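Local coordinates for insecticidal crystal protein Cry35Ab1 (Bacillus thuringiensis, PDB 4JP0), which serves as one component of a binary insecticidal toxin active on western corn rootworm, reaching maximal toxicity only together with its partner protein, at residues K156-Y161 / Q209-A214; I204-Q209 / G325-I330; T303-N308 / N369-T374. All coordinates share one frame; numbering follows the deposited sequence. Where two conformers were deposited one is given.

Contact 1. Residues K156-Y161 / Q209-A214; sequences KDYPKY and QYWQRA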
loop_
_atom_site.group_PDB
_atom_site.type_symbol
_atom_site.label_atom_id
_atom_site.label_comp_id
_atom_site.label_asym_id
_atom_site.label_seq_id
_atom_site.Cartn_x
_atom_site.Cartn_y
_atom_site.Cartn_z
ATOM N N LYS A 156 4.136 -20.557 4.037
ATOM C CA LYS A 156 4.073 -22.022 4.183
ATOM C C LYS A 156 4.247 -22.708 2.842
ATOM O O LYS A 156 4.046 -22.091 1.809
ATOM C CB LYS A 156 2.746 -22.432 4.794
ATOM C CG LYS A 156 2.589 -22.013 6.280
ATOM C CD LYS A 156 1.093 -21.763 6.560
ATOM C CE LYS A 156 0.705 -21.958 8.031
ATOM N NZ LYS A 156 1.644 -21.281 8.963
ATOM N N ASP A 157 4.661 -23.974 2.866
ATOM C CA ASP A 157 4.823 -24.750 1.632
ATOM C C ASP A 157 3.482 -24.985 0.924
ATOM O O ASP A 157 2.449 -25.018 1.576
ATOM C CB ASP A 157 5.390 -26.111 1.970
ATOM C CG ASP A 157 6.842 -26.068 2.411
ATOM O OD1 ASP A 157 7.509 -24.997 2.378
ATOM O OD2 ASP A 157 7.398 -27.126 2.777
ATOM N N TYR A 158 3.493 -25.168 -0.396
ATOM C CA TYR A 158 2.254 -25.511 -1.102
ATOM C C TYR A 158 1.874 -26.932 -0.708
ATOM O O TYR A 158 2.741 -27.705 -0.300
ATOM C CB TYR A 158 2.372 -25.346 -2.616
ATOM C CG TYR A 158 3.496 -26.115 -3.257
ATOM C CD1 TYR A 158 3.317 -27.432 -3.673
ATOM C CD2 TYR A 158 4.738 -25.525 -3.463
ATOM C CE1 TYR A 158 4.343 -28.136 -4.261
ATOM C CE2 TYR A 158 5.769 -26.227 -4.059
ATOM C CZ TYR A 158 5.567 -27.525 -4.457
ATOM O OH TYR A 158 6.596 -28.210 -5.041
ATOM N N PRO A 159 0.590 -27.279 -0.821
ATOM C CA PRO A 159 0.104 -28.582 -0.358
ATOM C C PRO A 159 0.691 -29.720 -1.156
ATOM O O PRO A 159 1.074 -29.537 -2.312
ATOM C CB PRO A 159 -1.403 -28.506 -0.610
ATOM C CG PRO A 159 -1.681 -26.982 -0.644
ATOM C CD PRO A 159 -0.486 -26.461 -1.400
ATOM N N LYS A 160 0.762 -30.886 -0.531
ATOM C CA LYS A 160 1.247 -32.082 -1.233
ATOM C C LYS A 160 0.206 -33.158 -1.087
ATOM O O LYS A 160 -0.578 -33.128 -0.138
ATOM C CB LYS A 160 2.565 -32.570 -0.625
ATOM C CG LYS A 160 3.627 -31.511 -0.507
ATOM C CD LYS A 160 4.235 -31.183 -1.862
ATOM C CE LYS A 160 5.387 -30.197 -1.704
ATOM N NZ LYS A 160 5.039 -29.053 -0.787
ATOM N N TYR A 161 0.187 -34.110 -2.017
ATOM C CA TYR A 161 -0.783 -35.193 -1.948
ATOM C C TYR A 161 -0.533 -36.073 -0.724
ATOM O O TYR A 161 0.604 -36.250 -0.288
ATOM C CB TYR A 161 -0.727 -36.055 -3.200
ATOM C CG TYR A 161 -1.480 -35.522 -4.387
ATOM C CD1 TYR A 161 -0.816 -34.843 -5.404
ATOM C CD2 TYR A 161 -2.851 -35.747 -4.528
ATOM C CE1 TYR A 161 -1.507 -34.382 -6.524
ATOM C CE2 TYR A 161 -3.551 -35.292 -5.639
ATOM C CZ TYR A 161 -2.879 -34.592 -6.637
ATOM O OH TYR A 161 -3.564 -34.123 -7.752
ATOM N N GLN A 209 -0.676 -13.427 1.746
ATOM C CA GLN A 209 -0.299 -14.380 0.703
ATOM C C GLN A 209 -0.660 -15.781 1.182
ATOM O O GLN A 209 -0.797 -16.014 2.389
ATOM C CB GLN A 209 1.172 -14.272 0.320
ATOM C CG GLN A 209 1.504 -12.983 -0.421
ATOM C CD GLN A 209 2.982 -12.874 -0.741
ATOM O OE1 GLN A 209 3.826 -13.210 0.087
ATOM N NE2 GLN A 209 3.301 -12.387 -1.946
ATOM N N TYR A 210 -0.866 -16.676 0.227
ATOM C CA TYR A 210 -1.223 -18.058 0.476
ATOM C C TYR A 210 -1.181 -18.792 -0.863
ATOM O O TYR A 210 -1.108 -18.159 -1.918
ATOM C CB TYR A 210 -2.626 -18.169 1.082
ATOM C CG TYR A 210 -3.716 -17.409 0.352
ATOM C CD1 TYR A 210 -4.563 -18.047 -0.550
ATOM C CD2 TYR A 210 -3.932 -16.056 0.604
ATOM C CE1 TYR A 210 -5.600 -17.325 -1.203
ATOM C CE2 TYR A 210 -4.949 -15.362 -0.020
ATOM C CZ TYR A 210 -5.772 -15.981 -0.906
ATOM O OH TYR A 210 -6.757 -15.222 -1.507
ATOM N N TRP A 211 -1.215 -20.113 -0.818
ATOM C CA TRP A 211 -1.260 -20.916 -2.025
ATOM C C TRP A 211 -2.720 -21.283 -2.338
ATOM O O TRP A 211 -3.523 -21.425 -1.421
ATOM C CB TRP A 211 -0.459 -22.203 -1.798
ATOM C CG TRP A 211 1.026 -21.992 -1.657
ATOM C CD1 TRP A 211 1.754 -21.946 -0.494
ATOM C CD2 TRP A 211 1.966 -21.804 -2.726
ATOM N NE1 TRP A 211 3.090 -21.764 -0.778
ATOM C CE2 TRP A 211 3.247 -21.659 -2.139
ATOM C CE3 TRP A 211 1.864 -21.801 -4.129
ATOM C CZ2 TRP A 211 4.409 -21.476 -2.899
ATOM C CZ3 TRP A 211 3.050 -21.601 -4.902
ATOM C CH2 TRP A 211 4.285 -21.449 -4.280
ATOM N N GLN A 212 -3.027 -21.450 -3.635
ATOM C CA GLN A 212 -4.325 -21.855 -4.145
ATOM C C GLN A 212 -4.162 -22.664 -5.446
ATOM O O GLN A 212 -3.339 -22.328 -6.280
ATOM C CB GLN A 212 -5.177 -20.609 -4.448
ATOM C CG GLN A 212 -6.613 -20.904 -4.852
ATOM C CD GLN A 212 -7.435 -19.615 -5.026
ATOM O OE1 GLN A 212 -7.904 -19.305 -6.135
ATOM N NE2 GLN A 212 -7.591 -18.858 -3.945
ATOM N N ARG A 213 -4.960 -23.716 -5.600
ATOM C CA ARG A 213 -4.971 -24.551 -6.792
ATOM C C ARG A 213 -5.122 -23.692 -8.040
ATOM O O ARG A 213 -5.905 -22.765 -8.053
ATOM C CB ARG A 213 -6.156 -25.530 -6.676
ATOM C CG ARG A 213 -6.641 -26.160 -7.972
ATOM C CD ARG A 213 -7.906 -27.023 -7.798
ATOM N NE ARG A 213 -8.706 -27.065 -9.022
ATOM C CZ ARG A 213 -9.605 -28.007 -9.303
ATOM N NH1 ARG A 213 -9.814 -29.006 -8.446
ATOM N NH2 ARG A 213 -10.293 -27.957 -10.442
ATOM N N ALA A 214 -4.346 -23.978 -9.077
ATOM C CA ALA A 214 -4.481 -23.244 -10.329
ATOM C C ALA A 214 -5.602 -23.868 -11.148
ATOM O O ALA A 214 -5.590 -25.074 -11.416
ATOM C CB ALA A 214 -3.211 -23.304 -11.096
#

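Contact 2. Residues I204-Q209 / G325-I330; sequences ILKKYQ and GSEIRI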
loop_
_atom_site.group_PDB
_atom_site.type_symbol
_atom_site.label_atom_id
_atom_site.label_comp_id
_atom_site.label_asym_id
_atom_site.label_seq_id
_atom_site.Cartn_x
_atom_site.Cartn_y
_atom_site.Cartn_z
ATOM N N ILE A 204 -5.876 1.054 7.175
ATOM C CA ILE A 204 -4.970 -0.078 7.249
ATOM C C ILE A 204 -4.947 -0.803 5.909
ATOM O O ILE A 204 -5.984 -1.217 5.374
ATOM C CB ILE A 204 -5.440 -1.055 8.343
ATOM C CG1 ILE A 204 -5.407 -0.371 9.695
ATOM C CG2 ILE A 204 -4.518 -2.304 8.436
ATOM C CD1 ILE A 204 -6.191 -1.168 10.790
ATOM N N LEU A 205 -3.760 -0.919 5.345
ATOM C CA LEU A 205 -3.571 -1.655 4.085
ATOM C C LEU A 205 -2.743 -2.933 4.424
ATOM O O LEU A 205 -1.621 -2.874 4.955
ATOM C CB LEU A 205 -2.883 -0.746 3.054
ATOM C CG LEU A 205 -2.491 -1.340 1.703
ATOM C CD1 LEU A 205 -3.677 -2.035 1.017
ATOM C CD2 LEU A 205 -1.862 -0.258 0.792
ATOM N N LYS A 206 -3.339 -4.090 4.140
ATOM C CA LYS A 206 -2.743 -5.364 4.469
ATOM C C LYS A 206 -2.405 -6.086 3.202
ATOM O O LYS A 206 -3.095 -5.913 2.173
ATOM C CB LYS A 206 -3.783 -6.239 5.163
ATOM C CG LYS A 206 -4.437 -5.638 6.368
ATOM C CD LYS A 206 -5.218 -6.722 7.102
ATOM C CE LYS A 206 -6.064 -6.144 8.212
ATOM N NZ LYS A 206 -6.741 -7.175 9.008
ATOM N N LYS A 207 -1.360 -6.901 3.291
ATOM C CA LYS A 207 -0.987 -7.827 2.211
ATOM C C LYS A 207 -0.927 -9.256 2.740
ATOM O O LYS A 207 -0.077 -9.567 3.585
ATOM C CB LYS A 207 0.363 -7.490 1.566
ATOM C CG LYS A 207 0.533 -8.235 0.236
ATOM C CD LYS A 207 1.941 -8.109 -0.413
ATOM C CE LYS A 207 2.970 -9.024 0.262
ATOM N NZ LYS A 207 4.321 -8.942 -0.394
ATOM N N TYR A 208 -1.835 -10.111 2.261
ATOM C CA TYR A 208 -1.843 -11.517 2.611
ATOM C C TYR A 208 -1.340 -12.317 1.444
ATOM O O TYR A 208 -1.544 -11.933 0.276
ATOM C CB TYR A 208 -3.260 -12.001 2.876
ATOM C CG TYR A 208 -3.909 -11.440 4.126
ATOM C CD1 TYR A 208 -4.815 -10.374 4.065
ATOM C CD2 TYR A 208 -3.626 -11.971 5.371
ATOM C CE1 TYR A 208 -5.403 -9.859 5.244
ATOM C CE2 TYR A 208 -4.229 -11.461 6.520
ATOM C CZ TYR A 208 -5.111 -10.410 6.445
ATOM O OH TYR A 208 -5.706 -9.920 7.619
ATOM N N GLN A 209 -0.676 -13.427 1.746
ATOM C CA GLN A 209 -0.299 -14.380 0.703
ATOM C C GLN A 209 -0.660 -15.781 1.182
ATOM O O GLN A 209 -0.797 -16.014 2.389
ATOM C CB GLN A 209 1.172 -14.272 0.320
ATOM C CG GLN A 209 1.504 -12.983 -0.421
ATOM C CD GLN A 209 2.982 -12.874 -0.741
ATOM O OE1 GLN A 209 3.826 -13.210 0.087
ATOM N NE2 GLN A 209 3.301 -12.387 -1.946
ATOM N N GLY A 325 -12.274 1.700 15.470
ATOM C CA GLY A 325 -12.471 0.846 16.629
ATOM C C GLY A 325 -12.603 -0.605 16.163
ATOM O O GLY A 325 -12.602 -1.518 16.983
ATOM N N SER A 326 -12.802 -0.778 14.857
ATOM C CA SER A 326 -12.846 -2.068 14.177
ATOM C C SER A 326 -12.480 -1.800 12.727
ATOM O O SER A 326 -12.490 -0.653 12.301
ATOM C CB SER A 326 -14.225 -2.744 14.275
ATOM O OG SER A 326 -15.153 -2.237 13.321
ATOM N N GLU A 327 -12.122 -2.849 11.984
ATOM C CA GLU A 327 -11.703 -2.701 10.600
ATOM C C GLU A 327 -12.903 -2.879 9.663
ATOM O O GLU A 327 -13.627 -3.889 9.756
ATOM C CB GLU A 327 -10.660 -3.781 10.266
ATOM C CG GLU A 327 -9.419 -3.683 11.160
ATOM C CD GLU A 327 -8.462 -4.836 10.985
ATOM O OE1 GLU A 327 -8.772 -5.781 10.252
ATOM O OE2 GLU A 327 -7.389 -4.786 11.565
ATOM N N ILE A 328 -13.093 -1.936 8.745
ATOM C CA ILE A 328 -14.158 -2.035 7.742
ATOM C C ILE A 328 -13.506 -2.083 6.364
ATOM O O ILE A 328 -12.877 -1.136 5.952
ATOM C CB ILE A 328 -15.118 -0.808 7.843
ATOM C CG1 ILE A 328 -15.828 -0.838 9.201
ATOM C CG2 ILE A 328 -16.170 -0.842 6.710
ATOM C CD1 ILE A 328 -16.646 0.446 9.526
ATOM N N ARG A 329 -13.629 -3.201 5.663
ATOM C CA ARG A 329 -12.950 -3.342 4.388
ATOM C C ARG A 329 -13.649 -2.518 3.321
ATOM O O ARG A 329 -14.877 -2.608 3.180
ATOM C CB ARG A 329 -12.903 -4.832 3.969
ATOM C CG ARG A 329 -11.893 -5.124 2.885
ATOM C CD ARG A 329 -11.825 -6.618 2.470
ATOM N NE ARG A 329 -13.096 -7.042 1.896
ATOM C CZ ARG A 329 -13.616 -8.250 1.986
ATOM N NH1 ARG A 329 -12.974 -9.222 2.606
ATOM N NH2 ARG A 329 -14.797 -8.499 1.419
ATOM N N ILE A 330 -12.885 -1.731 2.552
ATOM C CA ILE A 330 -13.490 -0.947 1.486
ATOM C C ILE A 330 -12.951 -1.366 0.111
ATOM O O ILE A 330 -13.459 -0.923 -0.910
ATOM C CB ILE A 330 -13.340 0.581 1.704
ATOM C CG1 ILE A 330 -11.885 1.032 1.577
ATOM C CG2 ILE A 330 -13.867 0.972 3.045
ATOM C CD1 ILE A 330 -11.734 2.516 1.189
#

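Contact 3. Residues T303-N308 / N369-T374; sequences TDQSMN and NIPKST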
loop_
_atom_site.group_PDB
_atom_site.type_symbol
_atom_site.label_atom_id
_atom_site.label_comp_id
_atom_site.label_asym_id
_atom_site.label_seq_id
_atom_site.Cartn_x
_atom_site.Cartn_y
_atom_site.Cartn_z
ATOM N N THR A 303 6.502 -43.198 -16.863
ATOM C CA THR A 303 6.515 -44.440 -16.111
ATOM C C THR A 303 5.411 -45.361 -16.608
ATOM O O THR A 303 4.542 -44.945 -17.354
ATOM C CB THR A 303 6.266 -44.159 -14.639
ATOM O OG1 THR A 303 4.878 -43.848 -14.464
ATOM C CG2 THR A 303 6.983 -42.872 -14.195
ATOM N N ASP A 304 5.398 -46.599 -16.150
ATOM C CA ASP A 304 4.395 -47.572 -16.549
ATOM C C ASP A 304 3.151 -47.575 -15.664
ATOM O O ASP A 304 2.319 -48.423 -15.782
ATOM C CB ASP A 304 5.069 -48.967 -16.685
ATOM C CG ASP A 304 4.106 -50.107 -17.034
ATOM O OD1 ASP A 304 3.284 -50.448 -16.240
ATOM O OD2 ASP A 304 4.229 -50.754 -18.062
ATOM N N GLN A 305 3.021 -46.586 -14.792
ATOM C CA GLN A 305 1.824 -46.449 -13.956
ATOM C C GLN A 305 1.106 -45.133 -14.272
ATOM O O GLN A 305 1.689 -44.200 -14.821
ATOM C CB GLN A 305 2.169 -46.427 -12.455
ATOM C CG GLN A 305 2.693 -47.733 -11.853
ATOM C CD GLN A 305 4.170 -47.996 -12.155
ATOM O OE1 GLN A 305 5.033 -47.133 -11.916
ATOM N NE2 GLN A 305 4.463 -49.187 -12.666
ATOM N N SER A 306 -0.148 -45.033 -13.872
ATOM C CA SER A 306 -0.884 -43.799 -14.117
ATOM C C SER A 306 -0.451 -42.748 -13.113
ATOM O O SER A 306 0.157 -43.086 -12.109
ATOM C CB SER A 306 -2.387 -44.040 -14.003
ATOM O OG SER A 306 -2.824 -43.888 -12.662
ATOM N N MET A 307 -0.785 -41.484 -13.362
ATOM C CA MET A 307 -0.382 -40.434 -12.455
ATOM C C MET A 307 -1.356 -39.275 -12.519
ATOM O O MET A 307 -2.010 -39.070 -13.543
ATOM C CB MET A 307 1.006 -39.991 -12.850
ATOM C CG MET A 307 1.476 -38.683 -12.299
ATOM S SD MET A 307 2.964 -38.246 -13.224
ATOM C CE MET A 307 2.325 -37.603 -14.575
ATOM N N ASN A 308 -1.458 -38.536 -11.412
ATOM C CA ASN A 308 -2.299 -37.350 -11.323
ATOM C C ASN A 308 -1.402 -36.175 -10.949
ATOM O O ASN A 308 -0.440 -36.342 -10.196
ATOM C CB ASN A 308 -3.418 -37.546 -10.280
ATOM C CG ASN A 308 -4.254 -38.850 -10.522
ATOM O OD1 ASN A 308 -4.521 -39.628 -9.586
ATOM N ND2 ASN A 308 -4.648 -39.088 -11.773
ATOM N N ASN A 369 5.545 -46.072 -2.452
ATOM C CA ASN A 369 4.734 -47.047 -3.173
ATOM C C ASN A 369 5.092 -47.129 -4.635
ATOM O O ASN A 369 4.397 -47.788 -5.411
ATOM C CB ASN A 369 3.258 -46.725 -3.052
ATOM C CG ASN A 369 2.619 -47.426 -1.897
ATOM O OD1 ASN A 369 2.766 -47.010 -0.743
ATOM N ND2 ASN A 369 1.885 -48.507 -2.192
ATOM N N ILE A 370 6.173 -46.465 -5.022
ATOM C CA ILE A 370 6.616 -46.522 -6.417
ATOM C C ILE A 370 7.620 -47.670 -6.652
ATOM O O ILE A 370 8.617 -47.759 -5.949
ATOM C CB ILE A 370 7.217 -45.174 -6.794
ATOM C CG1 ILE A 370 6.163 -44.066 -6.647
ATOM C CG2 ILE A 370 7.744 -45.186 -8.188
ATOM C CD1 ILE A 370 6.777 -42.654 -6.769
ATOM N N PRO A 371 7.364 -48.538 -7.634
ATOM C CA PRO A 371 8.229 -49.703 -7.901
ATOM C C PRO A 371 9.673 -49.332 -8.267
ATOM O O PRO A 371 9.902 -48.297 -8.889
ATOM C CB PRO A 371 7.556 -50.378 -9.116
ATOM C CG PRO A 371 6.162 -49.834 -9.164
ATOM C CD PRO A 371 6.211 -48.463 -8.556
ATOM N N LYS A 372 10.634 -50.195 -7.934
ATOM C CA LYS A 372 12.028 -49.884 -8.221
ATOM C C LYS A 372 12.290 -49.628 -9.703
ATOM O O LYS A 372 13.000 -48.688 -10.057
ATOM C CB LYS A 372 12.942 -50.974 -7.682
ATOM C CG LYS A 372 14.415 -50.787 -8.024
ATOM C CD LYS A 372 15.266 -51.893 -7.413
ATOM C CE LYS A 372 16.767 -51.572 -7.508
ATOM N NZ LYS A 372 17.684 -52.623 -6.873
ATOM N N SER A 373 11.685 -50.423 -10.583
ATOM C CA SER A 373 11.945 -50.197 -11.998
ATOM C C SER A 373 11.501 -48.777 -12.353
ATOM O O SER A 373 12.174 -48.080 -13.095
ATOM C CB SER A 373 11.239 -51.234 -12.878
ATOM O OG SER A 373 9.834 -51.135 -12.715
ATOM N N THR A 374 10.382 -48.331 -11.798
ATOM C CA THR A 374 9.902 -46.990 -12.104
ATOM C C THR A 374 10.838 -45.945 -11.544
ATOM O O THR A 374 11.074 -44.908 -12.178
ATOM C CB THR A 374 8.511 -46.772 -11.530
ATOM O OG1 THR A 374 7.581 -47.611 -12.229
ATOM C CG2 THR A 374 8.045 -45.358 -11.824
HETATM O O HOH W 1 7.932 -47.262 -15.036
#

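Contact 1. Residues K156-Y161 / Q209-A214
The indole N-H of W211 is spent on the backbone carbonyl of K156: NE1 donates to O over 2.8 Å, and the acceptor lies close to the plane of the indole. The bond is bent at the hydrogen, with an N-H...O angle of 137°, yet it gives the one polar atom of a buried side chain a partner. While the edge of the indole is used in this way, one of its faces receives Y158. There the contact is made first by the methylene group: CB of Y158 sits over the five-membered ring, 3.7 Å from its centroid and close to the ring normal, a CH-pi contact. With chi1 at 56°, CG of Y158 is placed between its own backbone N and carbonyl carbon, which swings the phenol outward so that its edge, not its face, turns to the six-membered ring of W211. The result is a T-shaped pair with centroids 5.4 Å apart and planes at 70°. The principle illustrated is an indole on a long strand that uses its edge for a hydrogen bond and a face for packing against an irregular segment. W211 belongs to strand 202-221, in the antiparallel sheet it forms with 174-182, 307-323 and 327-346 in this toxin_10 family protein, and 156-161 lies in the loop between strands 135-142 and 174-182. T314 and N342 of the two next strands also touch the side chain of W211, and K156 N is bonded to Q174 OE1. K160 then folds back on its own segment: its NZ donates to Y158 O over 2.7 Å and stands 3.6 Å above the phenol plane, toward the rim. Closer to the backbone of W211, CD of P159 rests 4.3 Å from its CB.

Contact 2. Residues I204-Q209 / G325-I330
K206 and E327 meet at their charged ends, NZ donating to OE1 over 2.8 Å in a salt bridge. The lysine comes to the syn side of that oxygen, 24° out of the carboxylate plane, while OE2 of E327 stays 3.6 Å from NZ of K206. Both side chains leave the backbone alike, with CG beside the backbone N (chi1 -55° in K206 and -60° in E327), and both run on extended; the two chains cross at about a right angle and meet only near their ends. Full extension matters here, because the backbones are far apart: even I204 and E327, the nearest pair, have CA atoms 8.0 Å from each other. The two strands, 202-221 and 327-346, are not neighbours in the antiparallel sheet; strand 307-323 runs between them, and the salt bridge reaches across it. That middle strand supplies Y321, whose ring forms a cation-pi interaction with K206. A third partner of the ammonium group is Y208, two residues along the same strand: OH of Y208 accepts from NZ of K206 at 3.2 Å. I204 approaches the glutamate from the same strand: its CD1 methyl, at the end of the CG1 branch, lies 3.9 Å from OE2 and 4.1 Å from CG of E327, apolar carbon against the flank of the acid.

Contact 3. Residues T303-N308 / N369-T374
P371, at the N-cap position of helix 372-380, is the first residue of 369-374 to meet the segment 303-308. Its ring and the side chain of Q305 slide past each other in opposite directions, with CD of the proline 3.8 Å from OE1 of the glutamine and CG 3.9 Å from NE2. Within the first turn of the helix comes T374, on which the polar part of the contact depends. Its hydroxyl OG1 donates to OE1 of Q305 over 2.6 Å, in the carbonyl plane and on a lone pair, at a C=O...O angle of 122°. Q305 can offer that oxygen because its chain is bent at chi2 (79°), which brings the amide to the proline ring and the hydroxyl of T374. The same hydroxyl accepts from a water 2.9 Å away that in turn takes the N-H of D304, so OG1 is both donor and acceptor and ties two consecutive loop residues to the helix. The methyl of T374 serves the apolar side: CG2 packs 3.5 Å from CB of T303 and 3.6 Å from its CG2. OG1 of T303 is hydrogen-bonded to N301 and also takes a weak bond from the N-H of Q305, and H349 of helix 349-355 touches T303 as well. Here the first turn of the C-terminal helix, preceded by a proline at the N-cap position, docks against the loop that joins strand 292-301 to the long strand 307-323.

Overall arrangement
The three contacts are spread along an elongated molecule and refer to one antiparallel sheet, ordered 174-182, 202-221, 307-323, 327-346. Contacts 1 and 2 both use strand 202-221, their segments overlapping at Q209, with centres about 23 Å apart. Contact 3 lies about 24 Å from contact 1 and about 47 Å from contact 2, centre to centre, at the start of strand 307-323; Y161 of contact 1 packs loosely on N308 of contact 3. Contact 1 closes along the chain before contact 3 opens, whereas the segments of contact 2 alternate with those of both others. The sheet thus meets a loop (contact 1), links non-adjacent strands (contact 2) and leads to the last helix (contact 3).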